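Local coordinates for ribulose bisphosphate carboxylase small chain (PDB 4F0H), which probably forms, with the large chain, the hexadecameric RuBisCO that carboxylates ribulose bisphosphate in photosynthetic carbon fixation, as the small subunits of this family do, at residues S86-R89 against G90-S93; I23-M26 against I27-L31. All coordinates share one frame; numbering follows the deposited sequence.

Interaction 1 of 2, residues S86-R89 against G90-S93; sequences SSER and GIES
Glu88 and Ile91, the first and last residues of a tight turn, meet alongside it, their side chains crossing obliquely. With CG opposite the backbone N (chi1 -178°), the glutamate chain runs out extended, and its OE1 comes to 3.6 Å from CD1, the far end of the isoleucine. The other branch of Ile91, CG2, reaches back along the turn toward Ser86 and lies 3.9 Å from its OG. With chi1 at 163°, Ser86 OG stands opposite its backbone N, beside the carbonyl carbon, and accepts from Glu88 N at 3.0 Å in an ST turn. Glu88 O in turn accepts the N-H of Ile91 at 2.8 Å, with a weak second bond from Glu92 N. Together Glu88, Arg89, Gly90 and Ile91 make a type II beta turn at the head of the hairpin joining strands 79-86 and 93-101. Gly90 sits where a side chain would jam against the carbonyl of Arg89. At the base, Ser86 N gives to Ser93 O at 2.8 Å and Ser93 N returns a bond to Ser86 O, an antiparallel hydrogen-bonded pair. Glu92 is the extra residue of a G1 beta bulge, and its CA-H lies against Ser86 O, 3.0 Å from CA to oxygen. Its side chain folds back under the turn: CG lies 3.4 Å from Glu88 O, and OE2 takes the N-H of Gly90 at 3.1 Å, on the anti side and 28° out of the carboxylate plane. The other oxygen, OE1, is hydrogen-bonded to an aromatic side chain and to backbone of a chain of another protein, presumably a large subunit. The extended Arg89 leaves the turn for a salt bridge with an acidic side chain of that same neighbouring chain.

Interaction 2 of 2, residues I23-M26 against I27-L31; sequences IDYM and ISKKL
Lys29 lies against Tyr25 along the side of the last helical turn. Its CB starts 3.4 Å from Met26 O, and CG then rises over one face of the tyrosine ring, 4.0 Å from CZ. A bend at chi2 (30°) turns CD back, 3.7 Å from Tyr25 O, and CE follows to 3.8 Å from Tyr25 CE1. At the tip NZ stays 4.0 Å from Tyr25 OH. Were Tyr25 an alanine, the lysine chain would probably lose the ring it lies against and be free to swing. Tyr25 O accepts twice, from Lys29 N nearly end-on and from Ser28 OG, at 2.6 Å, in the carbonyl plane on a lone pair. Here helix 16-28 ends in a Schellman motif: Lys30 takes a positive phi and its N-H goes back to Ile27 O, while Leu31 N meets Met26 O almost straight (175°). The reversal brings Leu31 CD1 to 3.9 Å from Met26 CB, the two side chains crossing at about a right angle. Both also pack on Ile96 of strand 93-101. One turn earlier, Ile23 CG2 touches Ile27 CD1, and Ile23 also rests on Pro61 and Val64 of helix 61-74.

How the interactions relate
From the N terminus, helix 16-28 comes first, and interaction 2 closes its last turn before the chain enters strand 32-38. The chain then passes through helix 61-74 and runs up strand 79-86, where interaction 1 closes the hairpin that sends it back down strand 93-101. The two are in series along the chain, so neither nests in nor crosses the other. In space they are neighbours: the centres of interactions 1 and 2 are about 14 Å apart. Strand 79-86 lies between 32-38 and 93-101 in the antiparallel sheet. They touch directly where Leu31 CD2 packs 3.8 Å from Ser86 CA, joining the helix end to the base of the hairpin.

Interaction 1 of 2, residues S86-R89 against G90-S93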
ATOM      1  N   SER B  86      44.064 -14.115   7.227  1.00 11.01           N
ATOM      2  CA  SER B  86      44.776 -12.875   7.516  1.00  8.33           C
ATOM      3  C   SER B  86      44.050 -12.101   8.611  1.00 10.96           C
ATOM      4  O   SER B  86      42.792 -11.984   8.600  1.00  7.99           O
ATOM      5  CB  SER B  86      44.835 -12.017   6.284  1.00 10.42           C
ATOM      6  OG  SER B  86      45.175 -10.689   6.693  1.00 13.74           O
ATOM      7  N   SER B  87      44.822 -11.550   9.547  1.00  8.12           N
ATOM      8  CA  SER B  87      44.227 -10.817  10.644  1.00 10.59           C
ATOM      9  C   SER B  87      44.517  -9.357  10.434  1.00 10.95           C
ATOM     10  O   SER B  87      44.324  -8.543  11.322  1.00  8.72           O
ATOM     11  CB  SER B  87      44.792 -11.290  11.973  1.00 10.11           C
ATOM     12  OG  SER B  87      46.212 -11.008  11.981  1.00 11.62           O
ATOM     13  N   GLU B  88      44.963  -9.020   9.232  1.00 10.41           N
ATOM     14  CA  GLU B  88      45.243  -7.652   8.925  1.00 13.69           C
ATOM     15  C   GLU B  88      43.942  -6.820   8.934  1.00 13.59           C
ATOM     16  O   GLU B  88      42.985  -7.234   8.330  1.00 15.19           O
ATOM     17  CB  GLU B  88      45.913  -7.571   7.568  1.00 17.08           C
ATOM     18  CG  GLU B  88      46.289  -6.168   7.190  1.00 21.74           C
ATOM     19  CD  GLU B  88      46.755  -6.083   5.726  1.00 30.63           C
ATOM     20  OE1 GLU B  88      46.268  -5.205   4.962  1.00 34.98           O
ATOM     21  OE2 GLU B  88      47.592  -6.899   5.313  1.00 28.00           O
ATOM     22  N   ARG B  89      43.921  -5.700   9.662  1.00  8.45           N
ATOM     23  CA  ARG B  89      42.727  -4.851   9.783  1.00  7.27           C
ATOM     24  C   ARG B  89      42.146  -4.525   8.422  1.00  9.66           C
ATOM     25  O   ARG B  89      42.852  -4.165   7.479  1.00  8.73           O
ATOM     26  CB  ARG B  89      43.112  -3.497  10.428  1.00 10.69           C
ATOM     27  CG  ARG B  89      41.912  -2.587  10.678  1.00 11.15           C
ATOM     28  CD  ARG B  89      42.344  -1.137  11.001  1.00 14.70           C
ATOM     29  NE  ARG B  89      41.160  -0.306  11.259  1.00  7.49           N
ATOM     30  CZ  ARG B  89      41.171   0.863  11.896  1.00 13.46           C
ATOM     31  NH1 ARG B  89      42.310   1.360  12.358  1.00 13.21           N
ATOM     32  NH2 ARG B  89      40.050   1.535  12.078  1.00 10.95           N
ATOM     33  N   GLY B  90      40.835  -4.626   8.300  1.00 12.02           N
ATOM     34  CA  GLY B  90      40.251  -4.369   7.001  1.00 12.05           C
ATOM     35  C   GLY B  90      40.235  -5.592   6.096  1.00 16.96           C
ATOM     36  O   GLY B  90      39.559  -5.555   5.042  1.00 14.51           O
ATOM     37  N   ILE B  91      40.957  -6.669   6.483  1.00 10.24           N
ATOM     38  CA  ILE B  91      40.865  -7.916   5.708  1.00 11.49           C
ATOM     39  C   ILE B  91      40.203  -8.873   6.664  1.00  9.25           C
ATOM     40  O   ILE B  91      39.015  -9.150   6.555  1.00  8.81           O
ATOM     41  CB  ILE B  91      42.263  -8.387   5.203  1.00 10.34           C
ATOM     42  CG1 ILE B  91      42.833  -7.306   4.291  1.00 16.14           C
ATOM     43  CG2 ILE B  91      42.164  -9.668   4.454  1.00 12.16           C
ATOM     44  CD1 ILE B  91      44.115  -7.710   3.533  1.00 14.11           C
ATOM     45  N   GLU B  92      40.945  -9.336   7.644  1.00  6.47           N
ATOM     46  CA  GLU B  92      40.358 -10.192   8.667  1.00  3.97           C
ATOM     47  C   GLU B  92      39.460 -11.302   8.097  1.00  8.26           C
ATOM     48  O   GLU B  92      38.258 -11.432   8.428  1.00  9.67           O
ATOM     49  CB  GLU B  92      39.620  -9.337   9.703  1.00  4.24           C
ATOM     50  CG  GLU B  92      40.499  -8.313  10.394  1.00  4.82           C
ATOM     51  CD  GLU B  92      39.710  -7.260  11.168  1.00  9.09           C
ATOM     52  OE1 GLU B  92      39.472  -7.419  12.386  1.00 11.53           O
ATOM     53  OE2 GLU B  92      39.358  -6.233  10.566  1.00 13.45           O
ATOM     54  N   SER B  93      40.061 -12.138   7.265  1.00  9.82           N
ATOM     55  CA  SER B  93      39.300 -13.067   6.466  1.00  7.25           C
ATOM     56  C   SER B  93      40.282 -14.028   5.849  1.00  9.12           C
ATOM     57  O   SER B  93      41.506 -13.869   5.996  1.00  9.06           O
ATOM     58  CB  SER B  93      38.592 -12.333   5.311  1.00  6.52           C
ATOM     59  OG  SER B  93      37.594 -13.193   4.670  1.00  4.67           O
TER

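Interaction 2 of 2, residues I23-M26 against I27-L31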
ATOM      1  N   ILE B  23      52.875 -23.241   1.929  1.00 12.73           N
ATOM      2  CA  ILE B  23      52.985 -22.937   3.371  1.00 14.44           C
ATOM      3  C   ILE B  23      54.028 -21.813   3.621  1.00 16.36           C
ATOM      4  O   ILE B  23      53.764 -20.858   4.356  1.00 13.96           O
ATOM      5  CB  ILE B  23      53.388 -24.174   4.191  1.00 16.76           C
ATOM      6  CG1 ILE B  23      52.505 -25.389   3.907  1.00 17.89           C
ATOM      7  CG2 ILE B  23      53.284 -23.918   5.658  1.00 14.65           C
ATOM      8  CD1 ILE B  23      51.132 -25.000   3.562  1.00 21.25           C
ATOM      9  N   ASP B  24      55.213 -21.928   3.000  1.00 12.94           N
ATOM     10  CA  ASP B  24      56.192 -20.837   3.046  1.00 13.95           C
ATOM     11  C   ASP B  24      55.548 -19.456   2.736  1.00 12.76           C
ATOM     12  O   ASP B  24      55.749 -18.470   3.436  1.00 12.96           O
ATOM     13  CB  ASP B  24      57.319 -21.138   2.062  1.00 11.56           C
ATOM     14  CG  ASP B  24      58.314 -22.193   2.600  1.00 15.31           C
ATOM     15  OD1 ASP B  24      58.935 -22.913   1.799  1.00 12.10           O
ATOM     16  OD2 ASP B  24      58.483 -22.310   3.838  1.00 19.54           O
ATOM     17  N   TYR B  25      54.741 -19.386   1.685  1.00 11.83           N
ATOM     18  CA  TYR B  25      54.169 -18.116   1.331  1.00 10.38           C
ATOM     19  C   TYR B  25      53.243 -17.641   2.491  1.00  8.66           C
ATOM     20  O   TYR B  25      53.317 -16.493   2.980  1.00  2.39           O
ATOM     21  CB  TYR B  25      53.416 -18.262  -0.025  1.00 14.27           C
ATOM     22  CG  TYR B  25      52.407 -17.150  -0.277  1.00 17.39           C
ATOM     23  CD1 TYR B  25      52.789 -15.921  -0.815  1.00 17.14           C
ATOM     24  CD2 TYR B  25      51.035 -17.367   0.024  1.00 19.48           C
ATOM     25  CE1 TYR B  25      51.834 -14.889  -1.015  1.00 21.24           C
ATOM     26  CE2 TYR B  25      50.072 -16.364  -0.166  1.00 22.18           C
ATOM     27  CZ  TYR B  25      50.481 -15.127  -0.674  1.00 22.63           C
ATOM     28  OH  TYR B  25      49.486 -14.171  -0.841  1.00 27.76           O
ATOM     29  N   MET B  26      52.356 -18.535   2.917  1.00  7.96           N
ATOM     30  CA  MET B  26      51.453 -18.223   4.028  1.00 12.57           C
ATOM     31  C   MET B  26      52.196 -17.687   5.250  1.00 11.17           C
ATOM     32  O   MET B  26      51.754 -16.741   5.906  1.00 12.59           O
ATOM     33  CB  MET B  26      50.589 -19.445   4.392  1.00 10.18           C
ATOM     34  CG  MET B  26      49.895 -19.962   3.124  1.00 14.52           C
ATOM     35  SD  MET B  26      48.868 -21.388   3.446  1.00 17.28           S
ATOM     36  CE  MET B  26      47.737 -20.694   4.584  1.00 17.54           C
ATOM     37  N   ILE B  27      53.328 -18.313   5.546  1.00 12.91           N
ATOM     38  CA  ILE B  27      54.118 -17.965   6.707  1.00 12.55           C
ATOM     39  C   ILE B  27      54.702 -16.593   6.506  1.00 15.93           C
ATOM     40  O   ILE B  27      54.716 -15.783   7.418  1.00 14.92           O
ATOM     41  CB  ILE B  27      55.220 -18.986   6.958  1.00 14.74           C
ATOM     42  CG1 ILE B  27      54.654 -20.357   7.398  1.00  9.96           C
ATOM     43  CG2 ILE B  27      56.213 -18.511   8.050  1.00 15.83           C
ATOM     44  CD1 ILE B  27      55.778 -21.353   7.651  1.00 15.85           C
ATOM     45  N   SER B  28      55.176 -16.319   5.298  1.00 16.11           N
ATOM     46  CA  SER B  28      55.798 -15.048   5.039  1.00 16.75           C
ATOM     47  C   SER B  28      54.724 -13.977   5.136  1.00 16.92           C
ATOM     48  O   SER B  28      55.034 -12.862   5.458  1.00 18.11           O
ATOM     49  CB  SER B  28      56.431 -15.071   3.662  1.00 14.31           C
ATOM     50  OG  SER B  28      55.371 -14.870   2.718  1.00 25.03           O
ATOM     51  N   LYS B  29      53.454 -14.346   4.942  1.00 19.08           N
ATOM     52  CA  LYS B  29      52.328 -13.408   5.021  1.00 16.15           C
ATOM     53  C   LYS B  29      51.758 -13.322   6.422  1.00 16.40           C
ATOM     54  O   LYS B  29      50.764 -12.645   6.681  1.00 19.32           O
ATOM     55  CB  LYS B  29      51.195 -13.913   4.135  1.00 15.33           C
ATOM     56  CG  LYS B  29      51.141 -13.280   2.763  1.00 18.84           C
ATOM     57  CD  LYS B  29      52.512 -12.907   2.324  1.00 20.10           C
ATOM     58  CE  LYS B  29      52.430 -11.819   1.228  1.00 26.20           C
ATOM     59  NZ  LYS B  29      51.073 -11.123   1.256  1.00 28.98           N
ATOM     60  N   LYS B  30      52.312 -14.104   7.311  1.00 15.05           N
ATOM     61  CA  LYS B  30      51.921 -14.057   8.683  1.00 17.23           C
ATOM     62  C   LYS B  30      50.500 -14.589   8.884  1.00 16.30           C
ATOM     63  O   LYS B  30      49.809 -14.115   9.780  1.00 12.91           O
ATOM     64  CB  LYS B  30      52.037 -12.603   9.155  1.00 21.40           C
ATOM     65  CG  LYS B  30      53.497 -12.102   9.009  1.00 27.05           C
ATOM     66  CD  LYS B  30      53.628 -10.608   8.644  1.00 31.05           C
ATOM     67  CE  LYS B  30      53.092  -9.722   9.801  1.00 33.31           C
ATOM     68  NZ  LYS B  30      53.738  -8.376   9.937  1.00 34.59           N
ATOM     69  N   LEU B  31      50.069 -15.553   8.070  1.00 10.03           N
ATOM     70  CA  LEU B  31      48.706 -16.084   8.196  1.00 12.17           C
ATOM     71  C   LEU B  31      48.518 -17.137   9.320  1.00 11.18           C
ATOM     72  O   LEU B  31      49.441 -17.897   9.606  1.00 15.19           O
ATOM     73  CB  LEU B  31      48.330 -16.735   6.877  1.00  8.84           C
ATOM     74  CG  LEU B  31      48.500 -15.878   5.646  1.00 10.43           C
ATOM     75  CD1 LEU B  31      47.860 -16.649   4.450  1.00  7.71           C
ATOM     76  CD2 LEU B  31      47.813 -14.473   5.802  1.00 10.39           C
TER